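Side-chain contacts in Vlm2 (Streptomyces tsusimaensis, PDB 6ECB), which forms part of the valinomycin non-ribosomal peptide synthetase and, through the thioesterase domain described here, probably releases the finished depsipeptide from its carrier: residues 55-60 / 275-280; 133-138 / 287-292. All coordinates share one frame; numbering follows the deposited sequence.

Contact 1 (55-60 / 275-280)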
ATOM      1  N   ILE A  55       7.007  -3.615   4.250  1.00 20.79           N
ATOM      2  CA  ILE A  55       7.934  -4.607   4.778  1.00 20.81           C
ATOM      3  C   ILE A  55       8.010  -4.518   6.290  1.00 20.80           C
ATOM      4  O   ILE A  55       8.007  -5.540   6.984  1.00 20.95           O
ATOM      5  CB  ILE A  55       9.321  -4.461   4.126  1.00 20.78           C
ATOM      6  CG1 ILE A  55       9.244  -4.961   2.679  1.00 23.54           C
ATOM      7  CG2 ILE A  55      10.375  -5.230   4.912  1.00 24.69           C
ATOM      8  CD1 ILE A  55      10.444  -4.522   1.847  1.00 29.60           C
ATOM      9  N   GLU A  56       8.100  -3.303   6.830  1.00 18.79           N
ATOM     10  CA  GLU A  56       8.225  -3.179   8.278  1.00 22.03           C
ATOM     11  C   GLU A  56       6.968  -3.680   8.979  1.00 18.99           C
ATOM     12  O   GLU A  56       7.063  -4.391   9.992  1.00 20.37           O
ATOM     13  CB  GLU A  56       8.514  -1.735   8.676  1.00 24.57           C
ATOM     14  CG  GLU A  56       9.936  -1.292   8.461  1.00 31.27           C
ATOM     15  CD  GLU A  56      10.984  -2.239   9.102  1.00 50.70           C
ATOM     16  OE1 GLU A  56      10.885  -2.557  10.313  1.00 58.17           O
ATOM     17  OE2 GLU A  56      11.899  -2.678   8.364  1.00 56.20           O
ATOM     18  N   LEU A  57       5.791  -3.358   8.440  1.00 20.55           N
ATOM     19  CA  LEU A  57       4.551  -3.855   9.011  1.00 19.16           C
ATOM     20  C   LEU A  57       4.544  -5.371   8.996  1.00 20.14           C
ATOM     21  O   LEU A  57       4.263  -6.022  10.011  1.00 19.08           O
ATOM     22  CB  LEU A  57       3.350  -3.298   8.236  1.00 17.09           C
ATOM     23  CG  LEU A  57       1.991  -3.817   8.683  1.00 16.91           C
ATOM     24  CD1 LEU A  57       1.679  -3.489  10.133  1.00 19.81           C
ATOM     25  CD2 LEU A  57       0.887  -3.278   7.763  1.00 20.01           C
ATOM     26  N   ALA A  58       4.894  -5.949   7.857  1.00 19.43           N
ATOM     27  CA  ALA A  58       4.889  -7.402   7.733  1.00 21.21           C
ATOM     28  C   ALA A  58       5.829  -8.047   8.735  1.00 24.21           C
ATOM     29  O   ALA A  58       5.517  -9.112   9.281  1.00 24.99           O
ATOM     30  CB  ALA A  58       5.273  -7.809   6.315  1.00 22.79           C
ATOM     31  N   ARG A  59       6.981  -7.405   9.020  1.00 20.54           N
ATOM     32  CA  ARG A  59       7.922  -7.983   9.960  1.00 21.22           C
ATOM     33  C   ARG A  59       7.417  -7.925  11.394  1.00 22.71           C
ATOM     34  O   ARG A  59       7.897  -8.698  12.228  1.00 23.07           O
ATOM     35  CB  ARG A  59       9.282  -7.274   9.884  1.00 24.46           C
ATOM     36  CG  ARG A  59      10.074  -7.599   8.629  1.00 33.59           C
ATOM     37  CD  ARG A  59      11.569  -7.508   8.944  1.00 78.52           C
ATOM     38  NE  ARG A  59      11.874  -6.194   9.488  1.00 73.42           N
ATOM     39  CZ  ARG A  59      12.963  -5.886  10.181  1.00 52.77           C
ATOM     40  NH1 ARG A  59      13.118  -4.645  10.616  1.00 54.97           N
ATOM     41  NH2 ARG A  59      13.896  -6.796  10.437  1.00 70.20           N
ATOM     42  N   HIS A  60       6.508  -7.005  11.702  1.00 21.80           N
ATOM     43  CA  HIS A  60       6.027  -6.850  13.067  1.00 20.50           C
ATOM     44  C   HIS A  60       4.771  -7.666  13.365  1.00 21.08           C
ATOM     45  O   HIS A  60       4.491  -7.943  14.545  1.00 24.06           O
ATOM     46  CB  HIS A  60       5.738  -5.373  13.352  1.00 20.81           C
ATOM     47  CG  HIS A  60       6.972  -4.562  13.633  1.00 21.01           C
ATOM     48  ND1 HIS A  60       7.773  -4.058  12.634  1.00 21.44           N
ATOM     49  CD2 HIS A  60       7.527  -4.160  14.796  1.00 22.07           C
ATOM     50  CE1 HIS A  60       8.775  -3.381  13.170  1.00 21.93           C
ATOM     51  NE2 HIS A  60       8.647  -3.425  14.481  1.00 24.91           N
ATOM     52  N   THR A 275       4.035   8.147   8.973  1.00 37.59           N
ATOM     53  CA  THR A 275       4.850   7.473   9.981  1.00 30.89           C
ATOM     54  C   THR A 275       4.192   6.234  10.579  1.00 24.95           C
ATOM     55  O   THR A 275       4.864   5.485  11.311  1.00 25.92           O
ATOM     56  CB  THR A 275       5.185   8.440  11.106  1.00 31.90           C
ATOM     57  OG1 THR A 275       4.015   8.696  11.895  1.00 29.78           O
ATOM     58  CG2 THR A 275       5.734   9.736  10.557  1.00 63.48           C
ATOM     59  N   MET A 276       2.910   5.986  10.295  1.00 24.06           N
ATOM     60  CA  MET A 276       2.271   4.805  10.856  1.00 22.54           C
ATOM     61  C   MET A 276       2.905   3.513  10.342  1.00 23.85           C
ATOM     62  O   MET A 276       2.780   2.482  11.006  1.00 23.20           O
ATOM     63  CB  MET A 276       0.772   4.780  10.531  1.00 20.49           C
ATOM     64  CG  MET A 276       0.518   4.915   9.045  1.00 22.48           C
ATOM     65  SD  MET A 276      -1.151   4.441   8.586  1.00 24.93           S
ATOM     66  CE  MET A 276      -1.080   2.679   8.771  1.00 24.27           C
ATOM     67  N   LEU A 277       3.554   3.537   9.176  1.00 19.38           N
ATOM     68  CA  LEU A 277       4.125   2.311   8.616  1.00 18.55           C
ATOM     69  C   LEU A 277       5.597   2.147   8.983  1.00 21.82           C
ATOM     70  O   LEU A 277       6.237   1.223   8.475  1.00 22.40           O
ATOM     71  CB  LEU A 277       3.979   2.273   7.094  1.00 20.02           C
ATOM     72  CG  LEU A 277       2.531   2.072   6.635  1.00 22.37           C
ATOM     73  CD1 LEU A 277       2.500   2.122   5.102  1.00 28.07           C
ATOM     74  CD2 LEU A 277       1.987   0.751   7.161  1.00 24.30           C
ATOM     75  N   ARG A 278       6.138   3.032   9.819  1.00 22.54           N
ATOM     76  CA  ARG A 278       7.537   3.003  10.227  1.00 21.87           C
ATOM     77  C   ARG A 278       7.635   2.909  11.735  1.00 23.87           C
ATOM     78  O   ARG A 278       6.684   3.203  12.463  1.00 22.50           O
ATOM     79  CB  ARG A 278       8.289   4.254   9.768  1.00 27.32           C
ATOM     80  CG  ARG A 278       8.019   4.536   8.309  1.00 37.20           C
ATOM     81  CD  ARG A 278       9.021   5.475   7.721  1.00 63.60           C
ATOM     82  NE  ARG A 278       9.408   6.534   8.647  1.00 67.40           N
ATOM     83  CZ  ARG A 278       9.027   7.806   8.556  1.00 74.15           C
ATOM     84  NH1 ARG A 278       8.231   8.213   7.570  1.00 71.38           N
ATOM     85  NH2 ARG A 278       9.451   8.677   9.462  1.00 69.63           N
ATOM     86  N   ALA A 279       8.817   2.524  12.204  1.00 25.71           N
ATOM     87  CA  ALA A 279       9.048   2.464  13.631  1.00 23.97           C
ATOM     88  C   ALA A 279       8.981   3.877  14.208  1.00 27.02           C
ATOM     89  O   ALA A 279       9.370   4.841  13.544  1.00 29.99           O
ATOM     90  CB  ALA A 279      10.414   1.835  13.924  1.00 27.38           C
ATOM     91  N   PRO A 280       8.496   4.035  15.445  1.00 26.40           N
ATOM     92  CA  PRO A 280       8.033   3.020  16.398  1.00 25.04           C
ATOM     93  C   PRO A 280       6.554   2.722  16.268  1.00 25.24           C
ATOM     94  O   PRO A 280       6.060   1.801  16.906  1.00 25.52           O
ATOM     95  CB  PRO A 280       8.319   3.666  17.744  1.00 30.18           C
ATOM     96  CG  PRO A 280       8.055   5.118  17.451  1.00 27.48           C
ATOM     97  CD  PRO A 280       8.581   5.358  16.084  1.00 28.09           C
TER
HETATM   98  O   HOH W   1       5.602  -1.023   6.902  1.00 20.19           O
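Leu57 lays its CD2 methyl against the CD2 methyl of Leu277, 4.2 Å away, where helix 55-60 meets the segment 275-280. With CG anti to the backbone N (chi1 176°), the Leu57 side chain extends from the helix toward the domain interior. Beside this methyl pair the link turns polar. The N-H of Leu57 donates to a water at 2.8 Å from Leu57 N, and the water in turn donates to Leu277 O, so that a residue in the first turn of the helix is tied to the carbonyl at the end of the 3-10 turn. Glu56 CB lies 3.7 Å from that same Leu277 O. In this alpha/beta-hydrolase fold the segment 275-280 leads from the presumed catalytic His273 to helix 281-293, and its opening 3-10 turn is closed by Arg278 N bonding to Thr275 O at 3.1 Å. The Glu56 carboxylate, its chain bent at chi2, meets Arg59 one turn further along the same helix: Arg59 NH1 lies 3.1 Å from OE1 of Glu56, nearly straight, on the syn lone pair and in the guanidinium plane, while OE2 takes a second salt bridge from Arg199. His60 ND1 donates to Glu56 O at 2.8 Å, the acceptor lying in the imidazole plane, whereas the donor stands 40° out of the carbonyl plane. This bond helps to set the rotation of the ring, which also packs on helix 281-293.

Contact 2 (133-138 / 287-292); sequences GLIILD and QLLDRH
Leu289 supplies the helix side of an entirely apolar contact, its two methyls divided between two strand residues. CD1 of Leu289 meets CD2 of Leu137 at 4.1 Å, the two side chains crossing at about a right angle, and CD2 of Leu289 approaches CG2 of Ile135 more loosely, at 4.5 Å. The Leu289 torsion departs from a staggered value (chi1 -101°). On Leu137, CG anti to the carbonyl carbon (chi1 -62°) brings the methyls to the helix, although the bond to CB does not point at it. Ile135 and Leu137 are two apart on strand 134-137 and so come from the same face of the sheet. Phe240 of the adjacent strand 237-241 touches all three side chains. This is the sandwich layering of the alpha/beta-hydrolase fold, in which helix 281-293 lies on one face of the mostly parallel sheet while Leu134, on the other face, packs against helix 112-126. Hydrogen bonds hold each partner separately, and none crosses between them. Within the helix, Arg291 N bonds to Gln287 O at 2.9 Å. Just beyond the strand, Asp138 bonds through OD2 to His273 ND1 and through OD1 to Thr242 N and His245 NE2, consistent with the acidic member of a Ser-His-Asp triad whose nucleophile would be Ser111.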
ATOM      1  N   GLY A 133     -11.680 -10.479   4.257  1.00 18.92           N
ATOM      2  CA  GLY A 133     -12.029  -9.113   4.607  1.00 18.05           C
ATOM      3  C   GLY A 133     -11.125  -8.159   3.868  1.00 16.35           C
ATOM      4  O   GLY A 133     -10.171  -8.564   3.187  1.00 15.86           O
ATOM      5  N   LEU A 134     -11.451  -6.883   3.999  1.00 16.50           N
ATOM      6  CA  LEU A 134     -10.656  -5.796   3.446  1.00 16.11           C
ATOM      7  C   LEU A 134     -10.079  -4.978   4.588  1.00 14.75           C
ATOM      8  O   LEU A 134     -10.817  -4.537   5.472  1.00 17.98           O
ATOM      9  CB  LEU A 134     -11.504  -4.909   2.544  1.00 18.56           C
ATOM     10  CG  LEU A 134     -10.875  -3.614   2.039  1.00 16.65           C
ATOM     11  CD1 LEU A 134      -9.793  -3.936   1.017  1.00 16.97           C
ATOM     12  CD2 LEU A 134     -11.941  -2.753   1.384  1.00 18.50           C
ATOM     13  N   ILE A 135      -8.757  -4.783   4.566  1.00 15.19           N
ATOM     14  CA  ILE A 135      -8.045  -3.987   5.553  1.00 16.00           C
ATOM     15  C   ILE A 135      -7.628  -2.682   4.880  1.00 15.68           C
ATOM     16  O   ILE A 135      -6.786  -2.679   3.968  1.00 16.63           O
ATOM     17  CB  ILE A 135      -6.832  -4.743   6.104  1.00 17.85           C
ATOM     18  CG1 ILE A 135      -7.315  -5.980   6.861  1.00 18.65           C
ATOM     19  CG2 ILE A 135      -5.920  -3.820   6.944  1.00 17.63           C
ATOM     20  CD1 ILE A 135      -6.198  -6.921   7.302  1.00 23.83           C
ATOM     21  N   ILE A 136      -8.193  -1.570   5.344  1.00 16.33           N
ATOM     22  CA  ILE A 136      -7.850  -0.236   4.854  1.00 16.43           C
ATOM     23  C   ILE A 136      -6.924   0.421   5.871  1.00 16.55           C
ATOM     24  O   ILE A 136      -7.264   0.567   7.058  1.00 18.20           O
ATOM     25  CB  ILE A 136      -9.101   0.625   4.619  1.00 15.05           C
ATOM     26  CG1 ILE A 136      -9.962   0.046   3.487  1.00 15.10           C
ATOM     27  CG2 ILE A 136      -8.687   2.091   4.359  1.00 16.99           C
ATOM     28  CD1 ILE A 136      -9.291   0.007   2.132  1.00 17.48           C
ATOM     29  N   LEU A 137      -5.756   0.858   5.402  1.00 16.51           N
ATOM     30  CA  LEU A 137      -4.783   1.527   6.258  1.00 15.66           C
ATOM     31  C   LEU A 137      -4.832   3.029   5.973  1.00 16.65           C
ATOM     32  O   LEU A 137      -4.237   3.526   5.010  1.00 18.31           O
ATOM     33  CB  LEU A 137      -3.391   0.955   6.032  1.00 17.65           C
ATOM     34  CG  LEU A 137      -3.247  -0.529   6.371  1.00 17.41           C
ATOM     35  CD1 LEU A 137      -1.814  -0.960   6.044  1.00 19.06           C
ATOM     36  CD2 LEU A 137      -3.578  -0.834   7.820  1.00 20.99           C
ATOM     37  N   ASP A 138      -5.610   3.723   6.795  1.00 19.45           N
ATOM     38  CA  ASP A 138      -5.562   5.171   6.967  1.00 21.46           C
ATOM     39  C   ASP A 138      -5.812   5.984   5.694  1.00 20.38           C
ATOM     40  O   ASP A 138      -5.174   7.020   5.479  1.00 23.81           O
ATOM     41  CB  ASP A 138      -4.213   5.575   7.595  1.00 22.50           C
ATOM     42  CG  ASP A 138      -4.268   6.937   8.218  1.00 28.32           C
ATOM     43  OD1 ASP A 138      -5.298   7.241   8.864  1.00 22.90           O
ATOM     44  OD2 ASP A 138      -3.281   7.687   8.095  1.00 28.12           O
ATOM     45  N   GLN A 287       0.258  -4.630  16.221  1.00 21.10           N
ATOM     46  CA  GLN A 287      -0.427  -5.221  17.366  1.00 22.98           C
ATOM     47  C   GLN A 287      -1.937  -5.110  17.212  1.00 23.31           C
ATOM     48  O   GLN A 287      -2.676  -6.041  17.554  1.00 23.82           O
ATOM     49  CB  GLN A 287       0.046  -4.535  18.651  1.00 28.26           C
ATOM     50  CG  GLN A 287      -0.657  -4.953  19.912  1.00 47.40           C
ATOM     51  CD  GLN A 287       0.037  -4.394  21.158  1.00 72.20           C
ATOM     52  OE1 GLN A 287       1.259  -4.532  21.322  1.00 58.04           O
ATOM     53  NE2 GLN A 287      -0.738  -3.749  22.032  1.00 75.15           N
ATOM     54  N   LEU A 288      -2.411  -3.973  16.692  1.00 22.40           N
ATOM     55  CA  LEU A 288      -3.845  -3.764  16.519  1.00 24.96           C
ATOM     56  C   LEU A 288      -4.404  -4.579  15.356  1.00 23.82           C
ATOM     57  O   LEU A 288      -5.533  -5.093  15.444  1.00 22.48           O
ATOM     58  CB  LEU A 288      -4.119  -2.267  16.341  1.00 24.86           C
ATOM     59  CG  LEU A 288      -3.968  -1.496  17.653  1.00 31.24           C
ATOM     60  CD1 LEU A 288      -3.829   0.001  17.432  1.00 31.71           C
ATOM     61  CD2 LEU A 288      -5.139  -1.777  18.556  1.00 34.14           C
ATOM     62  N   LEU A 289      -3.660  -4.699  14.251  1.00 20.53           N
ATOM     63  CA  LEU A 289      -4.090  -5.611  13.186  1.00 20.60           C
ATOM     64  C   LEU A 289      -4.152  -7.038  13.702  1.00 21.26           C
ATOM     65  O   LEU A 289      -5.092  -7.786  13.396  1.00 21.56           O
ATOM     66  CB  LEU A 289      -3.143  -5.567  11.984  1.00 20.55           C
ATOM     67  CG  LEU A 289      -3.531  -4.765  10.766  1.00 24.88           C
ATOM     68  CD1 LEU A 289      -3.565  -3.300  11.143  1.00 30.51           C
ATOM     69  CD2 LEU A 289      -2.527  -5.012   9.633  1.00 26.83           C
ATOM     70  N   ASP A 290      -3.149  -7.439  14.480  1.00 21.65           N
ATOM     71  CA  ASP A 290      -3.168  -8.771  15.069  1.00 21.81           C
ATOM     72  C   ASP A 290      -4.416  -8.961  15.917  1.00 24.42           C
ATOM     73  O   ASP A 290      -5.099  -9.990  15.827  1.00 24.27           O
ATOM     74  CB  ASP A 290      -1.938  -9.004  15.942  1.00 24.52           C
ATOM     75  CG  ASP A 290      -0.677  -9.316  15.160  1.00 25.21           C
ATOM     76  OD1 ASP A 290      -0.736  -9.682  13.977  1.00 24.71           O
ATOM     77  OD2 ASP A 290       0.416  -9.216  15.790  1.00 23.88           O
ATOM     78  N   ARG A 291      -4.716  -7.978  16.767  1.00 24.24           N
ATOM     79  CA  ARG A 291      -5.826  -8.118  17.707  1.00 25.67           C
ATOM     80  C   ARG A 291      -7.165  -8.169  16.988  1.00 25.52           C
ATOM     81  O   ARG A 291      -8.041  -8.966  17.354  1.00 26.63           O
ATOM     82  CB  ARG A 291      -5.822  -6.952  18.696  1.00 25.55           C
ATOM     83  CG  ARG A 291      -6.993  -6.962  19.682  1.00 42.81           C
ATOM     84  CD  ARG A 291      -6.961  -5.723  20.589  1.00 62.72           C
ATOM     85  NE  ARG A 291      -5.604  -5.427  21.055  1.00 74.39           N
ATOM     86  CZ  ARG A 291      -5.229  -4.274  21.602  1.00 82.41           C
ATOM     87  NH1 ARG A 291      -6.110  -3.291  21.766  1.00 85.13           N
ATOM     88  NH2 ARG A 291      -3.969  -4.101  21.982  1.00 80.77           N
ATOM     89  N   HIS A 292      -7.357  -7.296  15.997  1.00 22.79           N
ATOM     90  CA  HIS A 292      -8.649  -7.153  15.349  1.00 23.67           C
ATOM     91  C   HIS A 292      -8.859  -8.110  14.191  1.00 26.36           C
ATOM     92  O   HIS A 292     -10.011  -8.484  13.926  1.00 24.76           O
ATOM     93  CB  HIS A 292      -8.838  -5.718  14.866  1.00 25.38           C
ATOM     94  CG  HIS A 292      -9.082  -4.758  15.976  1.00 31.30           C
ATOM     95  ND1 HIS A 292     -10.339  -4.521  16.490  1.00 32.90           N
ATOM     96  CD2 HIS A 292      -8.230  -3.982  16.683  1.00 29.84           C
ATOM     97  CE1 HIS A 292     -10.249  -3.637  17.466  1.00 38.61           C
ATOM     98  NE2 HIS A 292      -8.982  -3.294  17.605  1.00 33.66           N
TER

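Overall arrangement
Although their centres lie about 13 Å apart, the apolar parts of the two contacts, Leu57 and Met276 with Leu137 and Leu289, touch one another. The CD2 methyl of Leu57, from contact 1, comes within 4.0 Å of Leu137 CD1 and 4.3 Å of Leu289 CD2, so one leucine joins helix 55-60 to both partners of contact 2. A second bridge runs through Met276, whose CE lies 4.0 Å from Leu137 CB and whose SD packs 3.4 Å from Asp138 CB. The segment following the probable catalytic His273 therefore rests on the turn after strand 134-137 that carries Asp138, and the side chain of Leu277 lies near the presumed Ser-His-Asp triad without touching it.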